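Local structure of acetate kinase (Entamoeba histolytica, 4H0O) at residues D247-P250 and T251-I254; I262-V265 and V266-N270; P171-Y174 and Q175-L179. The protein is an acetate kinase that interconverts acetate and acetyl phosphate, apparently using pyrophosphate, where most relatives use ATP and ADP. All coordinates share one frame; numbering follows the deposited sequence.

Contact 1 of 3, residues D247-P250 and T251-I254; sequences DIDP and TIPI
Asp249 and Thr251 form an Asx turn with a capping bond at the start of helix 251-260, a compact case of how an aspartate carries a loop into a helix. The side chain of Asp249 can be followed outward. Its CB lies 3.6 Å from Ile252 CG1, with Ile252 CD1 almost as near, so the long branch of the isoleucine covers the methylene. From there CG leaves anti to the backbone N (chi1 -166°), which brings the carboxylate round beside the Thr251 side chain, the two pointing the same way. At the tip, Asp249 OD1 accepts from Thr251 N at 3.1 Å. The bond is nearly straight (166° at the hydrogen), and the donor comes from the anti side, somewhat out of the carboxylate plane. Ser234 OG of the second subunit bonds both this OD1 and Thr251 OG1, so the cap is also part of the dimer interface.

The main chain of Asp249 takes part as well: Asp249 O accepts from Ile252 N at 2.9 Å and closes the turn through Pro250 and Thr251. Behind it, buried Ile248 extends its CD1 to within 4.3 Å of Ile252 CB, and the same methyl touches the ring of Pro253. That proline has no N-H to offer, and its CD lies against Asp249 O (3.3 Å) and Pro250 O (3.2 Å).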
loop_
_atom_site.group_PDB
_atom_site.type_symbol
_atom_site.label_atom_id
_atom_site.label_comp_id
_atom_site.label_asym_id
_atom_site.label_seq_id
_atom_site.Cartn_x
_atom_site.Cartn_y
_atom_site.Cartn_z
ATOM N N ASP B 247 0.187 -0.949 -5.794
ATOM C CA ASP B 247 0.939 -1.469 -4.652
ATOM C C ASP B 247 0.812 -2.989 -4.507
ATOM O O ASP B 247 -0.289 -3.521 -4.356
ATOM C CB ASP B 247 0.496 -0.790 -3.353
ATOM C CG ASP B 247 1.002 0.640 -3.231
ATOM O OD1 ASP B 247 1.996 0.996 -3.902
ATOM O OD2 ASP B 247 0.407 1.407 -2.444
ATOM N N ILE B 248 1.949 -3.678 -4.554
ATOM C CA ILE B 248 1.995 -5.122 -4.335
ATOM C C ILE B 248 3.138 -5.467 -3.384
ATOM O O ILE B 248 3.960 -4.605 -3.064
ATOM C CB ILE B 248 2.199 -5.890 -5.653
ATOM C CG1 ILE B 248 3.483 -5.425 -6.340
ATOM C CG2 ILE B 248 0.990 -5.719 -6.577
ATOM C CD1 ILE B 248 3.820 -6.205 -7.602
ATOM N N ASP B 249 3.187 -6.719 -2.936
ATOM C CA ASP B 249 4.282 -7.205 -2.101
ATOM C C ASP B 249 5.623 -6.949 -2.799
ATOM O O ASP B 249 5.853 -7.434 -3.906
ATOM C CB ASP B 249 4.096 -8.701 -1.827
ATOM C CG ASP B 249 4.988 -9.218 -0.708
ATOM O OD1 ASP B 249 6.168 -8.809 -0.625
ATOM O OD2 ASP B 249 4.504 -10.053 0.090
ATOM N N PRO B 250 6.506 -6.169 -2.151
ATOM C CA PRO B 250 7.803 -5.744 -2.702
ATOM C C PRO B 250 8.712 -6.910 -3.090
ATOM O O PRO B 250 9.637 -6.728 -3.888
ATOM C CB PRO B 250 8.434 -4.960 -1.545
ATOM C CG PRO B 250 7.279 -4.489 -0.731
ATOM C CD PRO B 250 6.252 -5.585 -0.823
ATOM N N THR B 251 8.457 -8.087 -2.522
ATOM C CA THR B 251 9.245 -9.278 -2.827
ATOM C C THR B 251 8.839 -9.869 -4.186
ATOM O O THR B 251 9.640 -10.534 -4.852
ATOM C CB THR B 251 9.107 -10.336 -1.706
ATOM O OG1 THR B 251 9.512 -9.766 -0.452
ATOM C CG2 THR B 251 9.971 -11.553 -1.990
ATOM N N ILE B 252 7.600 -9.608 -4.600
ATOM C CA ILE B 252 7.087 -10.137 -5.866
ATOM C C ILE B 252 7.903 -9.740 -7.109
ATOM O O ILE B 252 8.234 -10.609 -7.918
ATOM C CB ILE B 252 5.578 -9.834 -6.067
ATOM C CG1 ILE B 252 4.760 -10.464 -4.940
ATOM C CG2 ILE B 252 5.097 -10.370 -7.404
ATOM C CD1 ILE B 252 3.259 -10.297 -5.096
ATOM N N PRO B 253 8.225 -8.440 -7.276
ATOM C CA PRO B 253 9.054 -8.121 -8.446
ATOM C C PRO B 253 10.390 -8.855 -8.396
ATOM O O PRO B 253 10.791 -9.420 -9.409
ATOM C CB PRO B 253 9.278 -6.611 -8.321
ATOM C CG PRO B 253 8.132 -6.122 -7.510
ATOM C CD PRO B 253 7.831 -7.223 -6.539
ATOM N N ILE B 254 11.042 -8.859 -7.233
ATOM C CA ILE B 254 12.321 -9.546 -7.044
ATOM C C ILE B 254 12.278 -11.015 -7.490
ATOM O O ILE B 254 13.162 -11.479 -8.215
ATOM C CB ILE B 254 12.780 -9.480 -5.568
ATOM C CG1 ILE B 254 12.815 -8.030 -5.074
ATOM C CG2 ILE B 254 14.139 -10.143 -5.394
ATOM C CD1 ILE B 254 13.158 -7.883 -3.596
#

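Contact 2 of 3, residues I262-V265 and V266-N270; sequences IEKV and VDILN
Val265 and Leu269, one helical turn apart, lie side by side on the buried face of helix 262-271. Val265 CG1 meets Leu269 CD1 at 3.9 Å; this branch stands anti to the backbone N (CG1 chi1 166°), which places it beside the carbonyl carbon. Beneath the pair, Leu269 N donates to Val265 O at 3.0 Å. Val265 continues the packing onto Met256, Ile257 and Val260 of helix 251-260 and onto Ile254 of the second subunit. Leu269 turns to Leu236 and Cys245, with its side chain about 7 Å from that of Arg244, a predicted transition-state stabiliser.

The other flank is looser and more polar. Lys264 is bent at its second torsion (chi2 60°), so that its methylenes run across Ile268 at about a right angle, with CG 3.8 Å from Ile268 CD1. The aliphatic part of an exposed lysine thus lies against a buried isoleucine, which itself packs on Tyr174 of the second subunit. Farther out the grip weakens: Lys264 NZ stays 4.1 Å from Asp267 OD2, too far for a salt bridge, and that carboxylate oxygen pairs with Lys272 instead. Near the end of the helix, Asn270 ND2 donates back to Val266 O at 3.2 Å, the acceptor lying in the plane of its amide.

Successive bonds from Val266, Asp267, Ile268 and Leu269 to the carbonyls four residues earlier hold the backbone helical, which brings residues four apart onto the same face. The result is a regular amphipathic alpha helix, whose apolar face packs on the preceding helix and on the partner subunit.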
loop_
_atom_site.group_PDB
_atom_site.type_symbol
_atom_site.label_atom_id
_atom_site.label_comp_id
_atom_site.label_asym_id
_atom_site.label_seq_id
_atom_site.Cartn_x
_atom_site.Cartn_y
_atom_site.Cartn_z
ATOM N N ILE B 262 14.828 -8.701 -15.668
ATOM C CA ILE B 262 14.431 -7.347 -15.278
ATOM C C ILE B 262 13.420 -6.672 -16.211
ATOM O O ILE B 262 12.330 -6.289 -15.780
ATOM C CB ILE B 262 15.665 -6.426 -15.124
ATOM C CG1 ILE B 262 16.637 -7.001 -14.087
ATOM C CG2 ILE B 262 15.242 -5.017 -14.731
ATOM C CD1 ILE B 262 17.962 -6.258 -13.998
ATOM N N GLU B 263 13.790 -6.511 -17.478
ATOM C CA GLU B 263 12.973 -5.754 -18.424
ATOM C C GLU B 263 11.587 -6.358 -18.675
ATOM O O GLU B 263 10.614 -5.627 -18.866
ATOM C CB GLU B 263 13.720 -5.555 -19.745
ATOM C CG GLU B 263 14.859 -4.539 -19.673
ATOM C CD GLU B 263 16.152 -5.124 -19.122
ATOM O OE1 GLU B 263 16.268 -6.369 -19.035
ATOM O OE2 GLU B 263 17.057 -4.334 -18.779
ATOM N N LYS B 264 11.497 -7.684 -18.671
ATOM C CA LYS B 264 10.213 -8.354 -18.863
ATOM C C LYS B 264 9.279 -8.084 -17.682
ATOM O O LYS B 264 8.078 -7.884 -17.866
ATOM C CB LYS B 264 10.413 -9.862 -19.056
ATOM C CG LYS B 264 9.124 -10.658 -19.245
ATOM C CD LYS B 264 8.332 -10.194 -20.469
ATOM C CE LYS B 264 7.021 -10.963 -20.616
ATOM N NZ LYS B 264 6.190 -10.464 -21.753
ATOM N N VAL B 265 9.836 -8.066 -16.473
ATOM C CA VAL B 265 9.053 -7.775 -15.275
ATOM C C VAL B 265 8.473 -6.365 -15.326
ATOM O O VAL B 265 7.297 -6.154 -15.003
ATOM C CB VAL B 265 9.890 -7.952 -13.996
ATOM C CG1 VAL B 265 9.193 -7.322 -12.800
ATOM C CG2 VAL B 265 10.130 -9.418 -13.739
ATOM N N VAL B 266 9.296 -5.406 -15.742
ATOM C CA VAL B 266 8.845 -4.025 -15.874
ATOM C C VAL B 266 7.675 -3.929 -16.847
ATOM O O VAL B 266 6.687 -3.251 -16.569
ATOM C CB VAL B 266 9.973 -3.087 -16.334
ATOM C CG1 VAL B 266 9.435 -1.685 -16.541
ATOM C CG2 VAL B 266 11.105 -3.073 -15.317
ATOM N N ASP B 267 7.781 -4.626 -17.973
ATOM C CA ASP B 267 6.718 -4.631 -18.972
ATOM C C ASP B 267 5.434 -5.259 -18.431
ATOM O O ASP B 267 4.337 -4.754 -18.671
ATOM C CB ASP B 267 7.171 -5.370 -20.233
ATOM C CG ASP B 267 6.107 -5.390 -21.312
ATOM O OD1 ASP B 267 5.847 -4.325 -21.912
ATOM O OD2 ASP B 267 5.530 -6.469 -21.561
ATOM N N ILE B 268 5.578 -6.362 -17.702
ATOM C CA ILE B 268 4.427 -7.074 -17.143
ATOM C C ILE B 268 3.645 -6.207 -16.151
ATOM O O ILE B 268 2.416 -6.100 -16.238
ATOM C CB ILE B 268 4.855 -8.390 -16.458
ATOM C CG1 ILE B 268 5.346 -9.407 -17.494
ATOM C CG2 ILE B 268 3.704 -8.980 -15.672
ATOM C CD1 ILE B 268 6.097 -10.598 -16.892
ATOM N N LEU B 269 4.361 -5.583 -15.216
ATOM C CA LEU B 269 3.737 -4.786 -14.161
ATOM C C LEU B 269 3.172 -3.452 -14.661
ATOM O O LEU B 269 2.279 -2.878 -14.034
ATOM C CB LEU B 269 4.729 -4.548 -13.013
ATOM C CG LEU B 269 5.276 -5.801 -12.325
ATOM C CD1 LEU B 269 6.188 -5.446 -11.157
ATOM C CD2 LEU B 269 4.137 -6.694 -11.855
ATOM N N ASN B 270 3.693 -2.962 -15.783
ATOM C CA ASN B 270 3.260 -1.679 -16.342
ATOM C C ASN B 270 2.200 -1.806 -17.437
ATOM O O ASN B 270 1.350 -0.930 -17.590
ATOM C CB ASN B 270 4.463 -0.905 -16.898
ATOM C CG ASN B 270 5.092 0.023 -15.876
ATOM O OD1 ASN B 270 4.575 1.109 -15.605
ATOM N ND2 ASN B 270 6.224 -0.394 -15.314
#

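Contact 3 of 3, residues P171-Y174 and Q175-L179; sequences PQPY and QSQYL
The short helix 174-177 follows Pro173, which is joined to Gln172 by a cis peptide bond, and Gln172 reaches across the opening turn to Ser176. A bend at the second torsion of Gln172 (chi2 -70°) folds the amide back over the helix. Its NE2 donates to Ser176 OG at 3.3 Å, with the hydroxyl oxygen close to the amide plane, while OE1 accepts a weak bond from Ser176 N. One serine is therefore met by both ends of a single amide. Beside it, the Gln175 side chain runs obliquely past, the two amide planes 25° apart and Gln172 NE2 3.8 Å from Gln175 CD; the NE2 of Gln175 is itself bonded to Ile170 O.

The backbone makes a single helical turn and little more. Pro171 O, in the preceding loop, accepts from Gln175 N at 3.1 Å. Pro173 O takes weak bonds from Ser176 N and Gln177 N, and Tyr174 O takes others from Gln177 N and from Tyr178 N, Tyr178 being the first residue to leave helical geometry. Tyr174, in the first turn, and Tyr178, just past the helix end, both face the second subunit: Tyr174 packs on its Met256, and Tyr178 OH bonds Gln259 OE1 of the same partner.

Within the turn, Tyr178 CE2 sits at the edge of the Tyr174 ring, near its plane, and Tyr178 CD2 approaches Tyr174 CB at 4.0 Å. Gln177 CB covers one face of the Tyr178 ring, over its centre. On the exposed side, the Gln177 chain passes along Pro173, its CG 3.2 Å from Pro173 O.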
loop_
_atom_site.group_PDB
_atom_site.type_symbol
_atom_site.label_atom_id
_atom_site.label_comp_id
_atom_site.label_asym_id
_atom_site.label_seq_id
_atom_site.Cartn_x
_atom_site.Cartn_y
_atom_site.Cartn_z
ATOM N N PRO B 171 17.292 2.581 3.705
ATOM C CA PRO B 171 18.427 3.393 4.154
ATOM C C PRO B 171 19.017 4.243 3.038
ATOM O O PRO B 171 18.728 4.001 1.863
ATOM C CB PRO B 171 19.454 2.339 4.567
ATOM C CG PRO B 171 19.190 1.203 3.637
ATOM C CD PRO B 171 17.690 1.189 3.420
ATOM N N GLN B 172 19.833 5.226 3.410
ATOM C CA GLN B 172 20.597 5.997 2.436
ATOM C C GLN B 172 21.604 5.072 1.756
ATOM O O GLN B 172 22.056 4.101 2.362
ATOM C CB GLN B 172 21.318 7.168 3.120
ATOM C CG GLN B 172 20.396 8.183 3.801
ATOM C CD GLN B 172 19.592 9.015 2.815
ATOM O OE1 GLN B 172 19.739 8.879 1.600
ATOM N NE2 GLN B 172 18.735 9.888 3.339
ATOM N N PRO B 173 21.972 5.369 0.499
ATOM C CA PRO B 173 21.569 6.530 -0.299
ATOM C C PRO B 173 20.288 6.304 -1.098
ATOM O O PRO B 173 19.823 7.236 -1.754
ATOM C CB PRO B 173 22.743 6.695 -1.262
ATOM C CG PRO B 173 23.198 5.295 -1.506
ATOM C CD PRO B 173 22.944 4.527 -0.223
ATOM N N TYR B 174 19.736 5.095 -1.048
ATOM C CA TYR B 174 18.546 4.766 -1.827
ATOM C C TYR B 174 17.338 5.599 -1.401
ATOM O O TYR B 174 16.508 5.982 -2.230
ATOM C CB TYR B 174 18.237 3.271 -1.707
ATOM C CG TYR B 174 19.447 2.392 -1.928
ATOM C CD1 TYR B 174 19.803 1.972 -3.204
ATOM C CD2 TYR B 174 20.239 1.987 -0.859
ATOM C CE1 TYR B 174 20.914 1.171 -3.407
ATOM C CE2 TYR B 174 21.350 1.187 -1.052
ATOM C CZ TYR B 174 21.682 0.783 -2.327
ATOM O OH TYR B 174 22.789 -0.011 -2.518
ATOM N N GLN B 175 17.258 5.884 -0.104
ATOM C CA GLN B 175 16.151 6.643 0.474
ATOM C C GLN B 175 15.944 7.997 -0.210
ATOM O O GLN B 175 14.808 8.401 -0.470
ATOM C CB GLN B 175 16.375 6.838 1.979
ATOM C CG GLN B 175 15.274 7.621 2.675
ATOM C CD GLN B 175 15.566 7.893 4.140
ATOM O OE1 GLN B 175 15.231 8.957 4.661
ATOM N NE2 GLN B 175 16.177 6.927 4.816
ATOM N N SER B 176 17.045 8.684 -0.507
ATOM C CA SER B 176 16.988 9.988 -1.163
ATOM C C SER B 176 16.885 9.887 -2.683
ATOM O O SER B 176 16.469 10.838 -3.349
ATOM C CB SER B 176 18.193 10.844 -0.765
ATOM O OG SER B 176 18.016 11.391 0.529
ATOM N N GLN B 177 17.269 8.738 -3.231
ATOM C CA GLN B 177 17.178 8.522 -4.671
ATOM C C GLN B 177 15.753 8.173 -5.083
ATOM O O GLN B 177 15.385 8.313 -6.249
ATOM C CB GLN B 177 18.121 7.398 -5.109
ATOM C CG GLN B 177 19.602 7.680 -4.897
ATOM C CD GLN B 177 20.472 6.455 -5.141
ATOM O OE1 GLN B 177 19.969 5.366 -5.429
ATOM N NE2 GLN B 177 21.784 6.630 -5.025
ATOM N N TYR B 178 14.957 7.714 -4.120
ATOM C CA TYR B 178 13.630 7.186 -4.417
ATOM C C TYR B 178 12.537 7.816 -3.561
ATOM O O TYR B 178 11.670 7.123 -3.026
ATOM C CB TYR B 178 13.625 5.662 -4.272
ATOM C CG TYR B 178 14.651 4.983 -5.150
ATOM C CD1 TYR B 178 14.622 5.145 -6.529
ATOM C CD2 TYR B 178 15.647 4.182 -4.605
ATOM C CE1 TYR B 178 15.558 4.531 -7.342
ATOM C CE2 TYR B 178 16.590 3.563 -5.412
ATOM C CZ TYR B 178 16.538 3.742 -6.780
ATOM O OH TYR B 178 17.468 3.132 -7.592
ATOM N N LEU B 179 12.582 9.137 -3.436
ATOM C CA LEU B 179 11.531 9.859 -2.739
ATOM C C LEU B 179 10.230 9.794 -3.538
ATOM O O LEU B 179 10.245 9.639 -4.765
ATOM C CB LEU B 179 11.942 11.313 -2.493
ATOM C CG LEU B 179 13.070 11.521 -1.481
ATOM C CD1 LEU B 179 13.394 13.002 -1.318
ATOM C CD2 LEU B 179 12.706 10.907 -0.135
#

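How the contacts relate
Along the chain the order is contact 3, contact 1, contact 2. Each closes only a local turn, and none encloses or crosses another. Contact 3 spans the short helix 174-177, ahead of strands 205-211, 216-222 and 225-229. After those strands a long loop leads to contact 1, where helix 251-260 begins; contact 2 lies in the next helix, 262-271. Contacts 1 and 2 touch, with Pro253 CG 4.2 Å from Leu269 CD1, whereas the nearest atoms of contact 3 are about 11 Å from either. Across the dimer interface they do meet: Ile252 packs on Tyr178 of the second subunit and Ile268 on its Tyr174, so contact 3 of one chain meets contacts 1 and 2 of the other.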